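Local coordinates for endoglucanase CEL5A (Eubacterium cellulosolvens, PDB 4AFM), which is a family 5 endoglucanase that probably cleaves beta-glucans and carries a non-catalytic carbohydrate-binding module that can display specificity for xyloglucan, at the interface of chains A and B. Numbering follows the deposited sequence. Chains: chain A/B, Endoglucanase CEL5A.

The interface of chains A and B. Residues chain A 12, 26-29, 31; chain B 34-36.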
# COMPACT_ATOMS: atom_id res chain seq x y z
N LYS A 12 -1.25 -13.39 0.52
CA LYS A 12 -0.11 -12.92 -0.26
C LYS A 12 1.03 -13.93 -0.06
O LYS A 12 1.55 -14.02 1.06
CB LYS A 12 0.29 -11.53 0.22
CG LYS A 12 1.60 -10.98 -0.29
CD LYS A 12 1.58 -10.69 -1.77
CE LYS A 12 2.74 -9.74 -2.09
NZ LYS A 12 2.84 -9.51 -3.55
N SER A 26 9.37 -9.16 -1.11
CA SER A 26 8.56 -8.68 0.00
C SER A 26 7.14 -9.15 0.01
O SER A 26 6.58 -9.41 -1.10
CB SER A 26 8.49 -7.15 0.01
OG SER A 26 9.83 -6.59 -0.09
N ALA A 27 6.49 -9.19 1.14
CA ALA A 27 5.06 -9.37 1.23
C ALA A 27 4.33 -8.07 1.16
O ALA A 27 3.14 -8.04 0.82
CB ALA A 27 4.72 -10.12 2.54
N TYR A 28 4.94 -6.94 1.61
CA TYR A 28 4.25 -5.66 1.71
C TYR A 28 5.30 -4.58 1.73
O TYR A 28 6.34 -4.78 2.44
CB TYR A 28 3.50 -5.65 3.09
CG TYR A 28 2.78 -4.34 3.36
CD1 TYR A 28 1.50 -4.10 2.91
CD2 TYR A 28 3.40 -3.34 4.13
CE1 TYR A 28 0.82 -2.88 3.13
CE2 TYR A 28 2.79 -2.14 4.37
CZ TYR A 28 1.53 -1.91 3.88
OH TYR A 28 0.83 -0.72 4.14
N GLU A 29 5.16 -3.52 1.04
CA GLU A 29 6.11 -2.41 1.05
C GLU A 29 5.45 -1.11 1.02
O GLU A 29 4.45 -0.96 0.20
CB GLU A 29 7.04 -2.52 -0.26
CG GLU A 29 7.89 -3.76 -0.23
CD GLU A 29 8.61 -3.81 -1.47
OE1 GLU A 29 8.04 -4.06 -2.62
OE2 GLU A 29 9.84 -3.89 -1.39
N GLN A 31 6.65 3.23 0.62
CA GLN A 31 7.67 4.20 0.52
C GLN A 31 7.07 5.57 0.92
O GLN A 31 6.45 6.24 0.06
CB GLN A 31 8.20 4.22 -0.84
CG GLN A 31 8.85 2.85 -1.03
CD GLN A 31 9.71 2.70 -2.28
OE1 GLN A 31 10.36 3.64 -2.77
NE2 GLN A 31 9.78 1.47 -2.74
N TYR B 34 7.47 -0.29 -8.18
CA TYR B 34 8.27 -0.09 -6.97
C TYR B 34 7.73 -0.78 -5.75
O TYR B 34 8.45 -0.75 -4.66
CB TYR B 34 8.34 1.45 -6.63
CG TYR B 34 9.07 2.17 -7.72
CD1 TYR B 34 10.42 1.97 -7.96
CD2 TYR B 34 8.40 3.01 -8.59
CE1 TYR B 34 11.09 2.62 -8.98
CE2 TYR B 34 9.08 3.71 -9.60
CZ TYR B 34 10.38 3.47 -9.80
OH TYR B 34 11.02 4.20 -10.79
N GLN B 35 6.53 -1.28 -5.68
CA GLN B 35 5.86 -1.88 -4.46
C GLN B 35 5.36 -3.28 -4.88
O GLN B 35 4.57 -3.40 -5.87
CB GLN B 35 4.64 -1.15 -3.92
CG GLN B 35 5.03 0.16 -3.31
CD GLN B 35 3.68 0.89 -3.03
OE1 GLN B 35 3.05 1.52 -3.98
NE2 GLN B 35 3.21 0.86 -1.82
N THR B 36 5.67 -4.33 -4.14
CA THR B 36 5.04 -5.64 -4.37
C THR B 36 3.53 -5.44 -4.32
O THR B 36 2.97 -4.67 -3.54
CB THR B 36 5.55 -6.64 -3.31
OG1 THR B 36 5.08 -7.93 -3.75
CG2 THR B 36 5.06 -6.36 -1.94
O HOH W 1 10.70 -2.04 -3.65
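Strand 11-14 and strand 28-30 of chain A, with the loop residues flanking the latter, receive a loop segment, B:Tyr34 to B:Thr36, which runs alongside strand 28-30 in roughly the opposite direction and illustrates how a short peptide stretch docks by using backbone and side-chain groups together, several of them on the same residue. A:Lys12 and B:Thr36 meet tip to tip: the side-chain amine nitrogen NZ donates to the hydroxyl OG1 at 2.8 Å. OG1 stands anti to its own backbone N (chi1 -170°), which points it at the lysine, while the methyl CG2 packs over the backbone of A:Tyr28, 3.8 Å from CA. A weak bond from OG1 to A:Ser26 O adds a second partner for the hydroxyl. An alanine in place of A:Lys12 would probably leave the threonine hydroxyl without its lysine donor and remove the CE that lies beside it.

A:Glu29 serves the incoming loop with both backbone and side chain. Its carboxylate OE1 takes the amide N of B:Thr36 at 2.8 Å through the anti lone pair, on the side away from OE2. The other oxygen, OE2, is linked to B:Tyr34 O through a water, so the carboxylate reaches B:Thr36 directly and B:Tyr34 through the water. In turn, the side-chain amide NE2 of B:Gln35 donates to A:Glu29 O at 3.0 Å in a nearly straight bond (167° at H). This acceptor lies close to the glutamine's amide plane, although the donor is tilted from the carbonyl plane of A:Glu29.

Farther along, A:Gln31 brings its amide NE2 to 3.2 Å from B:Tyr34 O, its side chain crossing that of the tyrosine at about a right angle.

With its twin, the patch forms part of a two-fold interface between copies of the module; the structure alone does not show whether this pairing exists outside the crystal. The loop that follows strand 28-30 in each module projects from the strand-rich body toward the neighbour.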